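Local coordinates for protein chitinase (Paenibacillus sp. FPU-7, PDB 5GZT) that probably hydrolyses internal beta-1,4 linkages of chitin and chitodextrins at random, through two family 18 glycoside hydrolase domains, at residues T1003-Q1008 against S1013-G1018; D956-H959 against Y964-V967; E386-S391 against T430-L435. All coordinates share one frame; numbering follows the deposited sequence. Where two conformers were deposited one is given.

Overall arrangement
Contacts 1 and 2 lie in the second family 18 region of the chain, a TIM barrel; contact 3 lies in the first, which is another such barrel. The centres of contacts 1 and 2 are about 8 Å apart, and their strands, 1015-1020 and 964-967, are parallel neighbours in the barrel wall, with Lys1014 O 2.8 Å from Met965 N in a probable hydrogen bond. Contact 3 lies on the other side of the chain's centre, its own centre about 59 Å from that of contact 1 and about 65 Å from that of contact 2. A bound formic acid lies about 5 Å from the Arg1006 side chain, and probably came from the crystallisation liquor.

Contact 1: T1003-Q1008 against S1013-G1018; sequences TAYRKQ and SKLVIG
With its CG anti to the carbonyl carbon (chi1 -65°), Leu1015 holds its two methyls out from the strand toward Tyr1005 and Arg1006. This is the packing of a beta-alpha-beta unit in a TIM barrel: helix 998-1007 lies between the parallel neighbours 964-967 and 1015-1020 in the chain and rests against the outside of the wall they form. The methyls divide the work. CD2 approaches the tyrosine ring obliquely, 3.7 Å from Tyr1005 CD2, while CD1 lies 3.8 Å from Arg1006 CG; both are also 4.0 Å from Tyr1005 CB. The branched, wholly apolar end of a leucine suits this place, since its two methyls can touch the neighbouring helix residues Tyr1005 and Arg1006 at once. Cut back to an alanine, this position would probably leave Tyr1005 CD2 and Arg1006 CG without their partner on strand 1015-1020, opening a gap there.

Tyr1005 is apolar along its flank yet polar at its end, where OH is hydrogen-bonded to Ala944 O and Ser943 OG beyond strand 964-967. Arg1006 does likewise: CG serves the hydrophobic layer, and a bend at chi3 (-70°) turns the guanidinium back along its own helix. There NE bonds to Leu1002 O, and the two terminal nitrogens reach helix 1093-1106, NH1 to Gln1106 OE1 and NH2 to Tyr1102 OH.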
# COMPACT_ATOMS: atom_id res chain seq x y z
N THR B 1003 -2.79 -29.46 -0.25
CA THR B 1003 -3.90 -28.55 -0.08
C THR B 1003 -4.70 -28.35 -1.33
O THR B 1003 -5.95 -28.33 -1.27
CB THR B 1003 -3.40 -27.18 0.49
OG1 THR B 1003 -2.81 -27.45 1.75
CG2 THR B 1003 -4.48 -26.18 0.67
N ALA B 1004 -4.03 -28.12 -2.47
CA ALA B 1004 -4.72 -27.94 -3.70
C ALA B 1004 -5.52 -29.17 -4.06
O ALA B 1004 -6.59 -29.05 -4.57
CB ALA B 1004 -3.77 -27.64 -4.82
N TYR B 1005 -5.02 -30.36 -3.81
CA TYR B 1005 -5.88 -31.56 -4.05
C TYR B 1005 -7.16 -31.53 -3.19
O TYR B 1005 -8.33 -31.84 -3.64
CB TYR B 1005 -5.12 -32.87 -3.77
CG TYR B 1005 -4.32 -33.41 -4.93
CD1 TYR B 1005 -3.25 -32.71 -5.48
CD2 TYR B 1005 -4.59 -34.67 -5.43
CE1 TYR B 1005 -2.51 -33.21 -6.56
CE2 TYR B 1005 -3.85 -35.19 -6.51
CZ TYR B 1005 -2.84 -34.49 -7.06
OH TYR B 1005 -2.13 -35.09 -8.08
N ARG B 1006 -6.98 -31.11 -1.96
CA ARG B 1006 -8.12 -31.02 -1.05
C ARG B 1006 -9.08 -29.95 -1.46
O ARG B 1006 -10.31 -30.18 -1.31
CB ARG B 1006 -7.68 -30.87 0.44
CG ARG B 1006 -7.25 -32.23 1.04
CD ARG B 1006 -6.52 -32.08 2.40
NE ARG B 1006 -5.21 -31.51 2.20
CZ ARG B 1006 -4.36 -31.22 3.20
NH1 ARG B 1006 -4.67 -31.50 4.48
NH2 ARG B 1006 -3.19 -30.68 2.93
N LYS B 1007 -8.57 -28.83 -1.97
CA LYS B 1007 -9.48 -27.78 -2.45
C LYS B 1007 -10.27 -28.18 -3.71
O LYS B 1007 -11.35 -27.67 -3.92
CB LYS B 1007 -8.79 -26.46 -2.75
CG LYS B 1007 -8.06 -25.79 -1.59
CD LYS B 1007 -8.94 -25.40 -0.43
CE LYS B 1007 -8.13 -24.48 0.51
NZ LYS B 1007 -8.76 -24.48 1.87
N GLN B 1008 -9.80 -29.20 -4.44
CA GLN B 1008 -10.59 -29.80 -5.49
C GLN B 1008 -11.64 -30.77 -5.02
O GLN B 1008 -12.42 -31.22 -5.80
CB GLN B 1008 -9.69 -30.57 -6.49
CG GLN B 1008 -8.69 -29.80 -7.25
CD GLN B 1008 -9.37 -28.89 -8.26
OE1 GLN B 1008 -9.97 -29.33 -9.23
NE2 GLN B 1008 -9.30 -27.61 -7.98
N SER B 1013 -8.07 -38.57 3.43
CA SER B 1013 -7.82 -39.97 3.60
C SER B 1013 -7.64 -40.76 2.24
O SER B 1013 -7.45 -41.95 2.24
CB SER B 1013 -8.85 -40.61 4.52
OG SER B 1013 -10.16 -40.56 3.98
N LYS B 1014 -7.71 -40.05 1.13
CA LYS B 1014 -7.38 -40.66 -0.18
C LYS B 1014 -6.12 -40.08 -0.76
O LYS B 1014 -5.84 -40.25 -1.92
CB LYS B 1014 -8.62 -40.54 -1.09
CG LYS B 1014 -9.54 -41.62 -0.56
CD LYS B 1014 -10.60 -42.00 -1.43
CE LYS B 1014 -11.34 -43.19 -0.84
NZ LYS B 1014 -12.38 -43.41 -1.87
N LEU B 1015 -5.34 -39.44 0.11
CA LEU B 1015 -4.08 -38.86 -0.29
C LEU B 1015 -2.89 -39.51 0.40
O LEU B 1015 -2.93 -39.79 1.58
CB LEU B 1015 -4.04 -37.34 -0.02
CG LEU B 1015 -5.05 -36.51 -0.84
CD1 LEU B 1015 -5.09 -35.04 -0.36
CD2 LEU B 1015 -4.71 -36.59 -2.29
N VAL B 1016 -1.84 -39.70 -0.35
CA VAL B 1016 -0.64 -40.28 0.15
C VAL B 1016 0.50 -39.32 -0.19
O VAL B 1016 0.66 -38.96 -1.37
CB VAL B 1016 -0.38 -41.70 -0.43
CG1 VAL B 1016 0.96 -42.24 0.09
CG2 VAL B 1016 -1.48 -42.63 0.03
N ILE B 1017 1.30 -38.95 0.82
CA ILE B 1017 2.40 -37.99 0.60
C ILE B 1017 3.64 -38.76 0.14
O ILE B 1017 3.88 -39.87 0.56
CB ILE B 1017 2.72 -37.17 1.87
CG1 ILE B 1017 3.74 -36.08 1.57
CG2 ILE B 1017 3.20 -38.11 2.97
CD1 ILE B 1017 3.98 -35.05 2.73
N GLY B 1018 4.38 -38.15 -0.79
CA GLY B 1018 5.45 -38.82 -1.50
C GLY B 1018 6.84 -38.31 -1.04
O GLY B 1018 7.09 -37.09 -0.96

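Contact 2: D956-H959 against Y964-V967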
# COMPACT_ATOMS: atom_id res chain seq x y z
N ASP B 956 -12.06 -34.39 -8.38
CA ASP B 956 -13.25 -34.59 -7.53
C ASP B 956 -14.14 -35.70 -8.04
O ASP B 956 -14.92 -36.22 -7.24
CB ASP B 956 -14.03 -33.28 -7.32
CG ASP B 956 -14.89 -33.32 -6.08
OD1 ASP B 956 -14.73 -34.11 -5.09
OD2 ASP B 956 -15.81 -32.54 -6.09
N LYS B 957 -13.99 -36.19 -9.31
CA LYS B 957 -14.88 -37.25 -9.74
C LYS B 957 -14.19 -38.61 -9.61
O LYS B 957 -14.90 -39.61 -9.70
CB LYS B 957 -15.32 -37.09 -11.22
CG LYS B 957 -16.13 -35.80 -11.50
CD LYS B 957 -16.41 -35.65 -12.97
CE LYS B 957 -17.08 -34.31 -13.29
NZ LYS B 957 -17.30 -34.19 -14.78
N ILE B 958 -12.88 -38.65 -9.44
CA ILE B 958 -12.22 -39.96 -9.50
C ILE B 958 -11.94 -40.62 -8.14
O ILE B 958 -11.78 -41.84 -8.08
CB ILE B 958 -10.99 -39.96 -10.33
CG1 ILE B 958 -9.94 -39.09 -9.75
CG2 ILE B 958 -11.30 -39.56 -11.78
CD1 ILE B 958 -8.67 -39.21 -10.54
N HIS B 959 -11.86 -39.80 -7.07
CA HIS B 959 -11.52 -40.29 -5.74
C HIS B 959 -12.38 -41.34 -5.24
O HIS B 959 -11.87 -42.27 -4.59
CB HIS B 959 -11.24 -39.19 -4.66
CG HIS B 959 -12.42 -38.37 -4.31
ND1 HIS B 959 -13.41 -38.80 -3.45
CD2 HIS B 959 -12.79 -37.14 -4.73
CE1 HIS B 959 -14.36 -37.88 -3.39
NE2 HIS B 959 -13.97 -36.84 -4.13
N TYR B 964 -6.53 -44.70 -2.76
CA TYR B 964 -5.76 -43.50 -2.47
C TYR B 964 -5.13 -43.08 -3.79
O TYR B 964 -5.09 -43.89 -4.79
CB TYR B 964 -4.66 -43.77 -1.36
CG TYR B 964 -3.96 -45.12 -1.57
CD1 TYR B 964 -2.86 -45.21 -2.36
CD2 TYR B 964 -4.44 -46.27 -1.05
CE1 TYR B 964 -2.29 -46.44 -2.65
CE2 TYR B 964 -3.81 -47.48 -1.27
CZ TYR B 964 -2.76 -47.57 -2.08
OH TYR B 964 -2.14 -48.79 -2.41
N MET B 965 -4.57 -41.86 -3.78
CA MET B 965 -3.70 -41.30 -4.83
C MET B 965 -2.33 -41.17 -4.22
O MET B 965 -2.23 -40.53 -3.17
CB MET B 965 -4.19 -39.90 -5.24
CG MET B 965 -5.63 -39.92 -5.69
SD MET B 965 -6.06 -38.23 -6.07
CE MET B 965 -7.77 -38.48 -6.49
N SER B 966 -1.29 -41.75 -4.82
CA SER B 966 0.08 -41.60 -4.36
C SER B 966 0.61 -40.36 -5.04
O SER B 966 0.85 -40.38 -6.27
CB SER B 966 0.91 -42.85 -4.72
OG SER B 966 0.50 -43.99 -3.96
N VAL B 967 0.62 -39.20 -4.31
CA VAL B 967 0.90 -37.96 -4.95
C VAL B 967 2.44 -37.79 -4.94
O VAL B 967 3.14 -37.91 -3.89
CB VAL B 967 0.26 -36.74 -4.24
CG1 VAL B 967 0.44 -35.43 -5.05
CG2 VAL B 967 -1.20 -37.02 -4.02
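NE2 of His959 donates to OD1 of Asp956 at 3.0 Å, though only in one of two modelled conformers of the aspartate, which leaves the bond tentative; the same histidine offers its CB to Met965. The bond is somewhat bent, 151° at the hydrogen; OD1 lies in the imidazole plane, and the ring meets it on the anti side of the carboxylate, a little out of the carboxylate plane. It links the ring to Asp956, three residues back, so NE2 is used within the segment while CB meets Met965 CE.

Met965 comes from the strand to meet it. Its chain is fully extended beyond CG (chi2 178°, chi3 -177°), long enough to deliver CE to Ile958 and His959, where the methyl lies 4.0 Å from His959 CB and equally 4.0 Å from Ile958 CG1. The methionine and isoleucine chains cross at about a right angle. A slim, unbranched methionine suits such a reach, and Ile958 offers it an apolar CG1.

These residues lie between helices and strands of the barrel: Ile958 also packs on Thr916 and Leu919 of helix 911-933, and Met965 on Ile941 of strand 938-943 and Tyr1005 of helix 998-1007, while strand 964-967 runs between its parallel neighbours 938-943 and 1015-1020.

Contact 3: E386-S391 against T430-L435; sequences EVFANS and TALLKL
Leu435 reaches across from segment 430-435 of helix 425-447 to Glu386 and Ala389. Its CB is directed at the facing helix, and CG, anti to the backbone N (chi1 -175°), comes within 4.0 Å of Ala389 CB. From there the branches part: CD2 settles 3.9 Å from Ala389 CB and equally close to the backbone N of Glu386, while CD1 ends 4.1 Å from Glu386 OE1. The alanine suits its place because a single methyl leaves room for the leucine fork; the CA atoms of Ala389 and Leu435 are 7.0 Å apart, the shortest such distance between the segments.

One turn earlier Leu432 makes a second contact, its CD1 lying 3.6 Å from CD2 of Phe388, with the two side chains crossing at about a right angle. Glu386 lies beside this apolar patch. Bent at chi2 (74°), it brings its carboxylate round to where OE2 accepts a 2.7 Å hydrogen bond from Asn390 ND2, one turn on, met from above the carboxylate plane. OE2 also forms a salt bridge with Lys439 of helix 425-447, which adds a charged link between the helices.

The axes of the two short segments are 10.0 Å apart at closest and cross at -43°. Helices 382-398 and 425-447 lie on either side of strand 403-407 in the chain; Phe388 also packs on Val316 of strand 315-318, and Leu433 on Ile472 of helix 469-472.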
# COMPACT_ATOMS: atom_id res chain seq x y z
N GLU B 386 16.80 24.31 0.65
CA GLU B 386 17.46 23.95 -0.61
C GLU B 386 18.48 22.81 -0.41
O GLU B 386 18.58 21.92 -1.20
CB GLU B 386 18.14 25.19 -1.26
CG GLU B 386 18.90 24.94 -2.56
CD GLU B 386 18.03 24.72 -3.78
OE1 GLU B 386 16.83 25.10 -3.77
OE2 GLU B 386 18.54 24.19 -4.80
N VAL B 387 19.26 22.85 0.64
CA VAL B 387 20.24 21.77 0.84
C VAL B 387 19.46 20.42 1.04
O VAL B 387 19.69 19.38 0.36
CB VAL B 387 21.15 22.06 2.07
CG1 VAL B 387 22.19 20.96 2.24
CG2 VAL B 387 21.80 23.46 2.00
N PHE B 388 18.50 20.48 1.96
CA PHE B 388 17.67 19.34 2.28
C PHE B 388 17.06 18.69 1.06
O PHE B 388 17.37 17.50 0.72
CB PHE B 388 16.57 19.72 3.29
CG PHE B 388 15.76 18.52 3.73
CD1 PHE B 388 16.17 17.74 4.80
CD2 PHE B 388 14.64 18.11 2.99
CE1 PHE B 388 15.45 16.60 5.16
CE2 PHE B 388 13.92 16.97 3.36
CZ PHE B 388 14.34 16.22 4.45
N ALA B 389 16.26 19.48 0.33
CA ALA B 389 15.57 18.98 -0.87
C ALA B 389 16.48 18.36 -1.88
O ALA B 389 16.17 17.29 -2.48
CB ALA B 389 14.76 20.07 -1.50
N ASN B 390 17.63 19.00 -2.09
CA ASN B 390 18.63 18.48 -3.04
C ASN B 390 19.17 17.16 -2.51
O ASN B 390 19.23 16.15 -3.23
CB ASN B 390 19.75 19.52 -3.29
CG ASN B 390 19.31 20.67 -4.21
OD1 ASN B 390 18.64 20.45 -5.22
ND2 ASN B 390 19.69 21.89 -3.85
N SER B 391 19.51 17.16 -1.22
CA SER B 391 19.90 15.90 -0.54
C SER B 391 18.88 14.75 -0.67
O SER B 391 19.23 13.56 -0.99
CB SER B 391 20.18 16.16 0.93
OG SER B 391 20.93 15.05 1.37
N THR B 430 5.14 23.72 4.75
CA THR B 430 4.49 24.00 3.44
C THR B 430 5.50 24.31 2.33
O THR B 430 5.47 23.75 1.19
CB THR B 430 3.47 25.16 3.60
OG1 THR B 430 2.45 24.77 4.52
CG2 THR B 430 2.86 25.53 2.23
N ALA B 431 6.42 25.20 2.68
CA ALA B 431 7.49 25.63 1.73
C ALA B 431 8.40 24.47 1.35
O ALA B 431 8.72 24.24 0.18
CB ALA B 431 8.29 26.76 2.38
N LEU B 432 8.79 23.68 2.36
CA LEU B 432 9.62 22.51 2.09
C LEU B 432 8.96 21.56 1.11
O LEU B 432 9.57 21.05 0.16
CB LEU B 432 10.02 21.81 3.42
CG LEU B 432 10.71 20.47 3.39
CD1 LEU B 432 11.94 20.42 2.47
CD2 LEU B 432 11.07 20.14 4.83
N LEU B 433 7.67 21.31 1.35
CA LEU B 433 6.92 20.40 0.47
C LEU B 433 6.80 20.96 -0.94
O LEU B 433 6.95 20.24 -1.95
CB LEU B 433 5.54 20.10 1.08
CG LEU B 433 5.58 19.18 2.32
CD1 LEU B 433 4.21 19.16 2.98
CD2 LEU B 433 6.03 17.78 1.98
N LYS B 434 6.48 22.23 -1.00
CA LYS B 434 6.46 22.95 -2.31
C LYS B 434 7.76 22.74 -3.10
O LYS B 434 7.78 22.28 -4.28
CB LYS B 434 6.26 24.43 -2.00
CG LYS B 434 6.15 25.34 -3.21
CD LYS B 434 5.77 26.73 -2.72
CE LYS B 434 5.48 27.69 -3.88
NZ LYS B 434 6.68 27.81 -4.74
N LEU B 435 8.86 23.04 -2.42
CA LEU B 435 10.15 22.89 -3.04
C LEU B 435 10.37 21.51 -3.60
O LEU B 435 10.77 21.35 -4.76
CB LEU B 435 11.26 23.26 -2.06
CG LEU B 435 12.69 23.26 -2.62
CD1 LEU B 435 12.86 24.09 -3.91
CD2 LEU B 435 13.60 23.76 -1.51